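Local structure of cellulose-binding protein (2YHG) at residues 47-50 / 51-55; 282-285 / 286-290; 315-318 / 319-323. The protein is associated with carbohydrate metabolism, this piece of the longer chain including a nucleoside hydrolase-like domain that may hydrolyse glycosidic bonds. All coordinates share one frame; numbering follows the deposited sequence.

Contact 1: 47-50 / 51-55; sequences LVRQ and LVMAN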
# COMPACT_ATOMS: atom_id res chain seq x y z
N LEU A 47 10.65 -4.78 -3.48
CA LEU A 47 10.62 -4.12 -4.76
C LEU A 47 10.18 -5.07 -5.87
O LEU A 47 9.42 -4.67 -6.75
CB LEU A 47 11.94 -3.46 -5.06
CG LEU A 47 11.96 -2.67 -6.38
CD1 LEU A 47 10.87 -1.60 -6.42
CD2 LEU A 47 13.35 -2.07 -6.63
N VAL A 48 10.63 -6.33 -5.83
CA VAL A 48 10.17 -7.29 -6.83
C VAL A 48 8.65 -7.43 -6.80
O VAL A 48 8.00 -7.39 -7.85
CB VAL A 48 10.88 -8.64 -6.64
CG1 VAL A 48 10.21 -9.72 -7.53
CG2 VAL A 48 12.38 -8.51 -6.98
N ARG A 49 8.08 -7.60 -5.61
CA ARG A 49 6.62 -7.71 -5.53
C ARG A 49 5.94 -6.44 -6.04
O ARG A 49 4.99 -6.51 -6.82
CB ARG A 49 6.14 -8.03 -4.12
CG ARG A 49 4.64 -8.29 -4.10
CD ARG A 49 4.02 -8.28 -2.73
NE ARG A 49 4.62 -9.28 -1.82
CZ ARG A 49 4.11 -10.43 -1.46
NH1 ARG A 49 2.87 -10.78 -1.76
NH2 ARG A 49 4.83 -11.24 -0.70
N GLN A 50 6.44 -5.28 -5.63
CA GLN A 50 5.83 -4.03 -6.10
C GLN A 50 5.87 -3.99 -7.63
O GLN A 50 4.90 -3.53 -8.27
CB GLN A 50 6.52 -2.82 -5.50
CG GLN A 50 6.14 -1.47 -6.09
CD GLN A 50 4.71 -1.03 -5.83
OE1 GLN A 50 4.47 -0.20 -4.96
NE2 GLN A 50 3.77 -1.57 -6.59
N LEU A 51 6.96 -4.40 -8.24
CA LEU A 51 7.07 -4.31 -9.70
C LEU A 51 6.06 -5.20 -10.42
O LEU A 51 5.48 -4.76 -11.40
CB LEU A 51 8.49 -4.55 -10.15
CG LEU A 51 9.47 -3.43 -9.75
CD1 LEU A 51 10.88 -3.91 -10.09
CD2 LEU A 51 9.16 -2.15 -10.43
N VAL A 52 5.85 -6.41 -9.95
CA VAL A 52 4.87 -7.28 -10.62
C VAL A 52 3.43 -6.90 -10.29
O VAL A 52 2.50 -7.38 -10.94
CB VAL A 52 5.14 -8.78 -10.42
CG1 VAL A 52 6.51 -9.17 -10.93
CG2 VAL A 52 4.90 -9.23 -8.97
N MET A 53 3.26 -6.01 -9.32
CA MET A 53 1.98 -5.37 -8.98
C MET A 53 1.84 -3.97 -9.60
O MET A 53 0.84 -3.31 -9.36
CB MET A 53 1.82 -5.26 -7.42
CG MET A 53 1.70 -6.62 -6.73
SD MET A 53 1.50 -6.50 -4.95
CE MET A 53 -0.19 -5.95 -4.86
N ALA A 54 2.83 -3.52 -10.35
CA ALA A 54 2.92 -2.08 -10.66
C ALA A 54 1.82 -1.58 -11.57
O ALA A 54 1.54 -0.40 -11.62
CB ALA A 54 4.29 -1.72 -11.22
N ASN A 55 1.18 -2.47 -12.32
CA ASN A 55 0.04 -2.09 -13.13
C ASN A 55 -1.13 -1.54 -12.30
O ASN A 55 -2.02 -0.88 -12.83
CB ASN A 55 -0.47 -3.29 -13.95
CG ASN A 55 -1.12 -4.32 -13.06
OD1 ASN A 55 -0.45 -4.91 -12.21
ND2 ASN A 55 -2.43 -4.53 -13.22
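Arg49 and Met53 run side by side, pointing the same way, at the C-terminal end of helix 42-52. From CB outward, Met53 first meets the backbone: CB sits 3.5 Å from Arg49 O, and CG comes closer to the same oxygen. SD then lies alongside the aliphatic part of the arginine, 3.7 Å from Arg49 CG and almost as near CD. At chi3 (74°) the chain bends, and CE leaves Arg49; beyond the segment the methionine touches Phe248 and Leu249 of helix 246-249. Arg49 in turn carries its charge onward to a salt bridge with Glu242.

An apolar pair packs two residues earlier in the helix, on another flank, where Leu47 and Leu51 cross obliquely with Leu47 CD1 4.0 Å from Leu51 CG. Both leucines also touch Ile82 of helix 77-93. The backbone between them is regular: Leu51 N donates to Leu47 O at 2.9 Å, and Val52 N to Val48 O.

At Met53 the pattern gives way. Its N-H is shared between Arg49 O (3.1 Å) and Gln50 O (3.2 Å), both bonds weak and bent, while Ala54 N turns back to Leu51 O. The Gln50 side chain hydrogen-bonds through OE1 to His33. The chemistry implies a helix end whose backbone bonding slackens into a 3-10 turn, while alkyl and sulfur contacts carry the side-chain packing through the change.

Contact 2: 282-285 / 286-290; sequences SCMS and GEDAV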
# COMPACT_ATOMS: atom_id res chain seq x y z
N SER A 282 15.19 -0.24 17.41
CA SER A 282 16.25 -0.13 18.41
C SER A 282 17.45 0.66 17.93
O SER A 282 18.12 1.29 18.75
CB SER A 282 16.69 -1.50 18.86
OG SER A 282 17.29 -2.20 17.79
N CYS A 283 17.68 0.73 16.62
CA CYS A 283 18.78 1.48 16.07
C CYS A 283 18.59 2.98 16.12
O CYS A 283 19.54 3.70 15.80
CB CYS A 283 19.11 1.02 14.64
SG CYS A 283 17.77 1.04 13.36
N MET A 284 17.44 3.45 16.62
CA MET A 284 17.23 4.86 16.87
C MET A 284 16.73 5.10 18.30
O MET A 284 16.11 6.13 18.59
CB MET A 284 16.30 5.51 15.85
CG MET A 284 14.90 4.93 15.77
SD MET A 284 13.79 5.86 14.71
CE MET A 284 13.75 7.43 15.61
N SER A 285 17.14 4.24 19.22
CA SER A 285 16.73 4.39 20.59
C SER A 285 17.09 5.76 21.15
O SER A 285 18.14 6.30 20.90
CB SER A 285 17.35 3.29 21.43
OG SER A 285 18.73 3.34 21.33
N GLY A 286 16.15 6.32 21.90
CA GLY A 286 16.36 7.61 22.55
C GLY A 286 16.05 8.80 21.67
O GLY A 286 15.96 9.92 22.18
N GLU A 287 15.99 8.63 20.34
CA GLU A 287 15.88 9.75 19.42
C GLU A 287 14.45 10.27 19.31
O GLU A 287 14.27 11.47 19.10
CB GLU A 287 16.40 9.38 18.06
CG GLU A 287 17.89 9.04 18.06
CD GLU A 287 18.42 8.61 16.73
OE1 GLU A 287 17.77 8.83 15.69
OE2 GLU A 287 19.53 8.04 16.71
N ASP A 288 13.45 9.41 19.41
CA ASP A 288 12.07 9.87 19.27
C ASP A 288 11.68 10.81 20.43
O ASP A 288 10.89 11.73 20.22
CB ASP A 288 11.08 8.70 19.34
CG ASP A 288 11.07 7.77 18.11
OD1 ASP A 288 10.70 8.23 17.01
OD2 ASP A 288 11.37 6.58 18.31
N ALA A 289 12.16 10.53 21.63
CA ALA A 289 11.64 11.15 22.83
C ALA A 289 11.79 12.66 22.83
O ALA A 289 11.00 13.37 23.48
CB ALA A 289 12.29 10.56 24.08
N VAL A 290 12.79 13.18 22.13
CA VAL A 290 12.99 14.62 22.11
C VAL A 290 11.83 15.35 21.43
O VAL A 290 11.66 16.55 21.66
CB VAL A 290 14.33 15.03 21.49
CG1 VAL A 290 15.48 14.34 22.22
CG2 VAL A 290 14.35 14.79 19.97
O HOH W 1 20.58 6.12 15.14
O HOH W 2 13.54 6.42 19.81
O HOH W 3 20.28 6.31 18.94
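A type II beta-turn spans Met284 to Glu287 in the loop joining strands 273-276 and 295-298. Glu287 N closes it, donating to Met284 O at 3.1 Å with a fairly straight N-H (160°). Gly286 takes the third position with a positive phi (85°), a backbone shape that glycine adopts readily. A 3-10 turn leads in, closed by Ser285 N on Ser282 O.

Glu287 folds back over the turn. Its CB lies 3.3 Å from Met284 O, and OE1 comes to 3.6 Å from Met284 CB before bonding to Tyr117 and Asn190. OE2 takes two waters. One, 2.7 Å from both Glu287 OE2 and Cys283 O, donates to each; the other donates to Ser285 O as well. The carboxylate is thereby tied through water to the carbonyls of Cys283 and Ser285.

Met284 meets Asp288 at about a right angle. Its chain bends at chi3 (-64°), laying the CE methyl 3.5 Å from Asp288 OD1, an oxygen already held by Arg206 and Thr193. A third water joins Met284 O to both Asp288 N and Asp288 OD2, standing 2.6 Å from OD2; that oxygen also accepts from Gly280 N. Just ahead of the turn, the disulfide from Cys283 to Cys68 ties the loop to another part of the chain. Ser285 in an extended conformation followed by Gly286 at positive phi is what makes this a type II turn, and glycine is the residue commonly found at that third position; here acidic side chains and water brace it.

Contact 3: 315-318 / 319-323; sequences FQAR and MDWAI. With ZN (zinc ion), chain I.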
# COMPACT_ATOMS: atom_id res chain seq x y z
N PHE A 315 0.55 -12.75 -5.54
CA PHE A 315 1.95 -12.68 -5.94
C PHE A 315 2.31 -13.93 -6.76
O PHE A 315 3.04 -13.84 -7.72
CB PHE A 315 2.80 -12.53 -4.69
CG PHE A 315 4.28 -12.23 -4.90
CD1 PHE A 315 4.79 -11.67 -6.03
CD2 PHE A 315 5.15 -12.45 -3.86
CE1 PHE A 315 6.13 -11.35 -6.12
CE2 PHE A 315 6.50 -12.11 -3.93
CZ PHE A 315 6.99 -11.56 -5.07
N GLN A 316 1.82 -15.08 -6.35
CA GLN A 316 2.03 -16.33 -7.12
C GLN A 316 1.59 -16.15 -8.56
O GLN A 316 2.34 -16.49 -9.50
CB GLN A 316 1.34 -17.48 -6.43
CG GLN A 316 1.42 -18.77 -7.21
CD GLN A 316 0.63 -19.92 -6.64
OE1 GLN A 316 0.22 -19.92 -5.49
NE2 GLN A 316 0.40 -20.93 -7.48
N ALA A 317 0.37 -15.67 -8.78
CA ALA A 317 -0.15 -15.49 -10.13
C ALA A 317 0.66 -14.48 -10.89
O ALA A 317 0.94 -14.68 -12.08
CB ALA A 317 -1.61 -15.08 -10.09
N ARG A 318 1.08 -13.39 -10.23
CA ARG A 318 1.83 -12.36 -10.95
C ARG A 318 3.22 -12.84 -11.38
O ARG A 318 3.72 -12.40 -12.41
CB ARG A 318 1.88 -11.08 -10.13
CG ARG A 318 0.55 -10.41 -10.00
CD ARG A 318 0.57 -9.30 -8.97
NE ARG A 318 -0.72 -8.62 -8.83
CZ ARG A 318 -1.19 -7.73 -9.67
NH1 ARG A 318 -0.45 -7.24 -10.65
NH2 ARG A 318 -2.43 -7.29 -9.50
N MET A 319 3.84 -13.71 -10.60
CA MET A 319 5.08 -14.31 -11.05
C MET A 319 4.88 -15.28 -12.21
O MET A 319 5.78 -15.46 -13.03
CB MET A 319 5.82 -14.98 -9.91
CG MET A 319 6.32 -14.00 -8.85
SD MET A 319 7.37 -12.66 -9.47
CE MET A 319 8.73 -13.61 -10.11
N ASP A 320 3.69 -15.86 -12.33
CA ASP A 320 3.30 -16.56 -13.55
C ASP A 320 3.17 -15.61 -14.71
O ASP A 320 3.64 -15.93 -15.81
CB ASP A 320 2.01 -17.34 -13.33
CG ASP A 320 2.15 -18.42 -12.27
OD1 ASP A 320 3.32 -18.80 -11.93
OD2 ASP A 320 1.10 -18.90 -11.78
N TRP A 321 2.54 -14.46 -14.51
CA TRP A 321 2.49 -13.46 -15.55
C TRP A 321 3.89 -13.17 -16.09
O TRP A 321 4.08 -12.98 -17.28
CB TRP A 321 1.86 -12.15 -15.08
CG TRP A 321 0.46 -12.19 -14.64
CD1 TRP A 321 -0.36 -13.26 -14.50
CD2 TRP A 321 -0.26 -11.07 -14.16
NE1 TRP A 321 -1.55 -12.88 -13.97
CE2 TRP A 321 -1.53 -11.53 -13.75
CE3 TRP A 321 0.03 -9.72 -14.06
CZ2 TRP A 321 -2.53 -10.68 -13.27
CZ3 TRP A 321 -0.96 -8.86 -13.58
CH2 TRP A 321 -2.21 -9.34 -13.20
N ALA A 322 4.85 -13.06 -15.18
CA ALA A 322 6.21 -12.68 -15.53
C ALA A 322 6.89 -13.67 -16.48
O ALA A 322 7.74 -13.27 -17.25
CB ALA A 322 7.05 -12.51 -14.27
N ILE A 323 6.51 -14.94 -16.38
CA ILE A 323 7.17 -15.97 -17.18
C ILE A 323 6.33 -16.59 -18.30
O ILE A 323 6.86 -17.36 -19.08
CB ILE A 323 7.78 -17.07 -16.30
CG1 ILE A 323 6.72 -17.91 -15.62
CG2 ILE A 323 8.80 -16.49 -15.31
CD1 ILE A 323 7.26 -19.13 -14.96
ZN ZN I . 4.00 -20.16 -10.54
O HOH W 4 1.99 -20.66 -10.09
O HOH W 5 4.04 -18.65 -9.11
O HOH W 6 4.45 -21.62 -9.15
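With chi1 of Arg318 at -68° and of Trp321 at -62°, each CG stands beside its own backbone N, and the two side chains run alongside each other in the same direction. The extended arginine lays CG over the six-membered ring of Trp321, 4.1 Å from its centroid: a CH-pi contact. Further out, Arg318 NH1 is 3.4 Å from Trp321 CZ3, and CH2 of the tryptophan lies over one face of the guanidinium, though the two planes are 56° apart. Asp314 and Glu56 form salt bridges with the arginine. Trp321 NE1 donates to Asn331 O, and its ring stacks with His96 and with His332.

All this hangs on the later turns of helix 308-323, whose i to i+4 bonds include Trp321 N to Ala317 O at 2.9 Å. Another flank of the same helix carries a Met-aromatic contact: Met319, bent at both chi2 and chi3, brings SD obliquely to the Phe315 ring, 3.8 Å from CE1.

A zinc ion sits by the helix at Asp320, bound by OD1 at 2.1 Å, three waters and His227 among its ligands. Gln316, one turn back, works from the second shell. One zinc-bound water accepts from Gln316 NE2 and donates to Asp320 OD2 at 2.6 Å, linking the metal's carboxylate to the amide. Another donates to Gln316 O at 2.8 Å, the same carbonyl oxygen that receives Asp320 N, so two bonds grip it.

Contacts 1, 2 and 3 follow one another along the chain, but the first and last are the neighbours in space, with centres about 10 Å apart. Contact 1 ends the helix of the beta-alpha-beta unit 30-35, 42-52, 58-64 in the parallel sheet; contact 3 lies on the later turns of helix 308-323, which packs against it. Arg318 NH1 reaches across, 2.8 Å from Asn55 OD1 and also close to Val52 O, both probable hydrogen bonds, while Phe315 packs on Arg49. Contact 2 is remote, its centre about 32 Å from that of contact 1 and 40 Å from that of contact 3, on the opposite side of the chain's centre from contact 3. Contacts 1 and 3 thus join a helix late in the chain to one near its start.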